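Uncharacterized protein (Pyrococcus furiosus, PDB 4XLZ) removes an acetyl group from N,N'-diacetylchitobiose as a metal-binding CE-14 deacetylase of the GlcNAc-PI de-N-acetylase family. Local coordinates at the interface of chains A and B and the interface of chains A and C. Coordinates in Å, arbitrary orientation; residue numbers count along the deposited sequence, not the author numbering. Chains: chain A/B/C, Uncharacterized protein.

Contact 1: the interface of chains A and B. Residues chain A 105-107, 126-127; chain B 173, 176-177.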
loop_
_atom_site.group_PDB
_atom_site.type_symbol
_atom_site.label_atom_id
_atom_site.label_comp_id
_atom_site.label_asym_id
_atom_site.label_seq_id
_atom_site.Cartn_x
_atom_site.Cartn_y
_atom_site.Cartn_z
ATOM N N TYR A 105 8.212 -20.712 -15.681
ATOM C CA TYR A 105 7.048 -19.855 -15.351
ATOM C C TYR A 105 7.494 -18.405 -15.201
ATOM O O TYR A 105 8.477 -18.188 -14.436
ATOM C CB TYR A 105 6.458 -20.257 -13.998
ATOM C CG TYR A 105 5.778 -21.598 -13.990
ATOM C CD1 TYR A 105 6.495 -22.815 -13.786
ATOM C CD2 TYR A 105 4.381 -21.656 -14.092
ATOM C CE1 TYR A 105 5.786 -24.036 -13.737
ATOM C CE2 TYR A 105 3.710 -22.869 -14.061
ATOM C CZ TYR A 105 4.405 -24.010 -13.860
ATOM O OH TYR A 105 3.709 -25.241 -13.775
ATOM N N TRP A 106 6.873 -17.524 -15.869
ATOM C CA TRP A 106 7.226 -16.093 -15.854
ATOM C C TRP A 106 6.209 -15.373 -15.025
ATOM O O TRP A 106 5.013 -15.279 -15.399
ATOM C CB TRP A 106 7.168 -15.489 -17.271
ATOM C CG TRP A 106 8.168 -16.153 -18.237
ATOM C CD1 TRP A 106 7.884 -17.178 -19.117
ATOM C CD2 TRP A 106 9.518 -15.830 -18.371
ATOM N NE1 TRP A 106 9.083 -17.417 -19.903
ATOM C CE2 TRP A 106 10.052 -16.622 -19.388
ATOM C CE3 TRP A 106 10.323 -14.891 -17.730
ATOM C CZ2 TRP A 106 11.404 -16.490 -19.821
ATOM C CZ3 TRP A 106 11.695 -14.721 -18.122
ATOM C CH2 TRP A 106 12.174 -15.554 -19.170
ATOM N N LEU A 107 6.575 -14.878 -13.862
ATOM C CA LEU A 107 5.537 -14.131 -13.055
ATOM C C LEU A 107 5.300 -12.783 -13.590
ATOM O O LEU A 107 4.241 -12.172 -13.288
ATOM C CB LEU A 107 6.026 -13.979 -11.588
ATOM C CG LEU A 107 6.244 -15.292 -10.858
ATOM C CD1 LEU A 107 6.323 -14.958 -9.342
ATOM C CD2 LEU A 107 5.135 -16.378 -11.028
ATOM N N LYS A 126 1.019 -21.309 -5.613
ATOM C CA LYS A 126 0.174 -22.000 -6.653
ATOM C C LYS A 126 1.084 -22.894 -7.493
ATOM O O LYS A 126 0.766 -24.060 -7.775
ATOM C CB LYS A 126 -0.378 -20.884 -7.574
ATOM C CG LYS A 126 -1.326 -21.474 -8.624
ATOM C CD LYS A 126 -2.409 -20.381 -9.199
ATOM C CE LYS A 126 -1.744 -19.426 -9.963
ATOM N NZ LYS A 126 -2.868 -18.311 -10.125
ATOM N N ILE A 127 2.277 -22.411 -7.869
ATOM C CA ILE A 127 3.159 -23.251 -8.727
ATOM C C ILE A 127 3.729 -24.324 -7.940
ATOM O O ILE A 127 3.863 -25.505 -8.445
ATOM C CB ILE A 127 4.275 -22.335 -9.261
ATOM C CG1 ILE A 127 3.673 -21.287 -10.220
ATOM C CG2 ILE A 127 5.300 -23.227 -10.087
ATOM C CD1 ILE A 127 4.612 -20.070 -10.561
ATOM N N ILE B 173 -0.265 -17.083 -14.623
ATOM C CA ILE B 173 0.128 -18.392 -14.134
ATOM C C ILE B 173 -1.114 -19.302 -14.175
ATOM O O ILE B 173 -0.950 -20.528 -14.264
ATOM C CB ILE B 173 0.674 -18.279 -12.676
ATOM C CG1 ILE B 173 1.859 -17.312 -12.683
ATOM C CG2 ILE B 173 1.173 -19.630 -12.138
ATOM C CD1 ILE B 173 3.018 -17.642 -13.797
ATOM N N ASP B 176 -0.787 -20.999 -17.327
ATOM C CA ASP B 176 0.319 -21.943 -17.299
ATOM C C ASP B 176 0.021 -23.210 -16.560
ATOM O O ASP B 176 0.677 -24.221 -16.812
ATOM C CB ASP B 176 1.564 -21.303 -16.627
ATOM C CG ASP B 176 2.054 -20.087 -17.367
ATOM O OD1 ASP B 176 2.615 -19.197 -16.710
ATOM O OD2 ASP B 176 1.777 -19.920 -18.604
ATOM N N ILE B 177 -0.933 -23.242 -15.615
ATOM C CA ILE B 177 -1.280 -24.454 -14.855
ATOM C C ILE B 177 -2.535 -25.054 -15.375
ATOM O O ILE B 177 -3.004 -26.004 -14.745
ATOM C CB ILE B 177 -1.412 -24.267 -13.367
ATOM C CG1 ILE B 177 -2.579 -23.283 -13.007
ATOM C CG2 ILE B 177 -0.077 -23.683 -12.722
ATOM C CD1 ILE B 177 -3.077 -23.453 -11.562
HETATM O O HOH W 1 4.786 -18.158 -17.833
HETATM O O HOH W 2 1.802 -26.385 -15.476
#

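Contact 2: the interface of chains A and C. Residues chain A 142, 159, 258-259; chain C 145-147.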
loop_
_atom_site.group_PDB
_atom_site.type_symbol
_atom_site.label_atom_id
_atom_site.label_comp_id
_atom_site.label_asym_id
_atom_site.label_seq_id
_atom_site.Cartn_x
_atom_site.Cartn_y
_atom_site.Cartn_z
ATOM N N TRP A 142 19.992 -13.237 2.851
ATOM C CA TRP A 142 20.884 -12.641 3.877
ATOM C C TRP A 142 22.286 -12.438 3.307
ATOM O O TRP A 142 23.223 -12.091 4.099
ATOM C CB TRP A 142 21.012 -13.581 5.059
ATOM C CG TRP A 142 19.629 -13.711 5.751
ATOM C CD1 TRP A 142 19.017 -12.768 6.547
ATOM C CD2 TRP A 142 18.746 -14.837 5.626
ATOM N NE1 TRP A 142 17.765 -13.269 6.951
ATOM C CE2 TRP A 142 17.592 -14.536 6.410
ATOM C CE3 TRP A 142 18.870 -16.085 5.018
ATOM C CZ2 TRP A 142 16.519 -15.456 6.548
ATOM C CZ3 TRP A 142 17.767 -16.985 5.078
ATOM C CH2 TRP A 142 16.638 -16.651 5.868
ATOM N N ILE A 159 11.473 -18.714 0.542
ATOM C CA ILE A 159 11.558 -19.483 1.781
ATOM C C ILE A 159 10.143 -19.519 2.382
ATOM O O ILE A 159 9.652 -20.551 2.817
ATOM C CB ILE A 159 12.546 -18.835 2.749
ATOM C CG1 ILE A 159 13.934 -19.011 2.138
ATOM C CG2 ILE A 159 12.474 -19.544 4.130
ATOM C CD1 ILE A 159 15.008 -18.110 2.871
ATOM N N TYR A 258 15.231 -22.312 10.040
ATOM C CA TYR A 258 14.760 -21.026 9.444
ATOM C C TYR A 258 13.887 -20.349 10.429
ATOM O O TYR A 258 13.239 -19.326 9.990
ATOM C CB TYR A 258 13.998 -21.367 8.130
ATOM C CG TYR A 258 14.847 -21.804 6.937
ATOM C CD1 TYR A 258 15.322 -20.881 6.080
ATOM C CD2 TYR A 258 15.160 -23.171 6.823
ATOM C CE1 TYR A 258 16.148 -21.285 5.020
ATOM C CE2 TYR A 258 15.939 -23.609 5.749
ATOM C CZ TYR A 258 16.366 -22.680 4.883
ATOM O OH TYR A 258 17.111 -23.074 3.760
ATOM N N HIS A 259 13.803 -20.748 11.692
ATOM C CA HIS A 259 12.857 -20.019 12.568
ATOM C C HIS A 259 13.280 -20.207 13.994
ATOM O O HIS A 259 13.548 -21.391 14.389
ATOM C CB HIS A 259 11.472 -20.628 12.298
ATOM C CG HIS A 259 10.341 -20.010 13.040
ATOM N ND1 HIS A 259 10.111 -18.616 13.007
ATOM C CD2 HIS A 259 9.335 -20.542 13.807
ATOM C CE1 HIS A 259 8.976 -18.352 13.658
ATOM N NE2 HIS A 259 8.501 -19.495 14.163
ATOM N N TYR C 145 18.832 -15.914 10.213
ATOM C CA TYR C 145 18.040 -16.898 9.416
ATOM C C TYR C 145 16.561 -16.938 9.856
ATOM O O TYR C 145 15.822 -17.801 9.431
ATOM C CB TYR C 145 18.653 -18.347 9.547
ATOM C CG TYR C 145 20.041 -18.365 8.944
ATOM C CD1 TYR C 145 20.170 -18.201 7.585
ATOM C CD2 TYR C 145 21.167 -18.460 9.756
ATOM C CE1 TYR C 145 21.459 -18.128 7.002
ATOM C CE2 TYR C 145 22.470 -18.408 9.197
ATOM C CZ TYR C 145 22.567 -18.266 7.798
ATOM O OH TYR C 145 23.823 -18.152 7.226
ATOM N N GLU C 146 16.125 -15.917 10.638
ATOM C CA GLU C 146 14.703 -15.914 10.997
ATOM C C GLU C 146 13.895 -15.624 9.732
ATOM O O GLU C 146 14.006 -14.524 9.163
ATOM C CB GLU C 146 14.418 -14.815 12.037
ATOM C CG GLU C 146 12.929 -14.684 12.371
ATOM C CD GLU C 146 12.306 -16.048 12.709
ATOM O OE1 GLU C 146 12.714 -16.540 13.804
ATOM O OE2 GLU C 146 11.436 -16.530 12.007
ATOM N N SER C 147 13.047 -16.569 9.315
ATOM C CA SER C 147 12.341 -16.493 8.055
ATOM C C SER C 147 10.863 -16.194 8.186
ATOM O O SER C 147 10.163 -16.109 7.146
ATOM C CB SER C 147 12.458 -17.848 7.372
ATOM O OG SER C 147 13.915 -18.003 7.150
HETATM O O HOH W 3 15.903 -12.507 8.965
#

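Contact 1: the interface of chains A and B
B:Asp176 meets A:Trp106 through a bridging water: its carboxylate oxygen OD1 lies 2.7 Å from the oxygen of water 1. On the far side of that water stands the backbone N of A:Trp106, 2.9 Å from the water oxygen and nearly straight, with 168° at the hydrogen. A second water link runs from the same aspartate to the neighbouring tyrosine. Water 2 sits 2.8 Å from the phenol oxygen OH of A:Tyr105, and its other partner is the backbone O of B:Asp176, also at 2.8 Å. B:Asp176 is thus tied at both its side chain and its backbone to strand 103-109.

Between the two waters the tyrosine and aspartate side chains slide past each other in opposite directions. The methylene lies obliquely below the ring's rim, on the side opposite A:Ile127, with A:Tyr105 CE2 3.7 Å from B:Asp176 CB, while ring and carboxylate planes differ by 70°. Within chain A, CG2 of A:Ile127 covers one face of the phenol ring near its rim and should limit its tilting.

B:Ile173 supplies the apolar part of the contact. With CG1 anti to the carbonyl carbon (chi1 -58°), its two branches diverge toward different elements of chain A. The CG2 methyl faces helix 118-131, 3.6 Å from CG1 of A:Ile127 and equally 3.6 Å from CE of A:Lys126. The longer branch goes to the strand, where CD1 lies 3.7 Å from CD2 of A:Leu107. The bend of A:Lys126 at chi3 turns CE onto B:Ile173, whose side chain it crosses at a slant; its CG and CD pack on CD1 of B:Ile177, the two side chains crossing at about a right angle.

Short helix 172-176 of one subunit thereby packs against a strand and a helix of the other; because the A-B interface is two-fold symmetric, this docking occurs twice and plausibly stabilises the pairing seen in the deposited assembly.

Contact 2: the interface of chains A and C
The loop of chain C that leads into helix 149-164, the helix carrying metal ligand C:His151, presents C:Tyr145, C:Glu146 and C:Ser147 to chain A, where a loop tryptophan and the end of 3-10 helix 255-258 receive them. A side-chain hydrogen bond joins A:His259 to C:Glu146: ND1 donates to OE2 over 2.7 Å, with 166° at the hydrogen. OE2 lies in the imidazole plane and accepts on its syn lone pair. The glutamate extends CG anti to its backbone N (chi1 175°) and then bends at chi2, which brings the carboxylate alongside the imidazole, the two planes almost perpendicular.

A backbone bond follows one residue along, from C:Ser147 N to A:Tyr258 O at 2.8 Å. The same carbonyl oxygen also comes within 3.1 Å of C:Tyr145 O, a close approach of two acceptors, unfavourable in itself and presumably tolerated because each has a donor from C:Ser147. C:Tyr145 O is engaged inside its own loop, with the C:Ser147 hydroxyl OG donating to it at 3.0 Å from above the carbonyl plane, while CG2 of A:Ile159, on helix 149-164 of chain A, packs against CB of C:Ser147.

A:Trp142 uses several parts of its indole. Over one face comes C:Tyr145 CA, 3.6 Å from CZ2, a CH-pi contact. The tyrosine ring meets the six-membered ring edge-to-face, planes 73° apart, and its CD1 is 3.6 Å from the tryptophan CE3. At the indole edge, NE1 lies 2.8 Å from the oxygen of water 3, which continues to C:Glu146 O. Farther round that edge, and in the ring plane, C:Ser147 OG stands 3.3 Å from A:Trp142 CH2.

Chain A takes part in both contacts through separate surfaces: the C-alpha centres of contact 1 and contact 2 are about 25 Å apart, and no residue is common to them. Contact 1 uses strand 103-109 and helix 118-131; contact 2 uses helix 149-164, the 142 loop and the end of 3-10 helix 255-258. The symmetry differs as well, the A-B interface being two-fold and the A-C interface not an exact two-fold. One subunit can therefore hold two neighbours simultaneously, as expected for building the six-copy deposited assembly, with contact 2 nearer in sequence to a metal ligand.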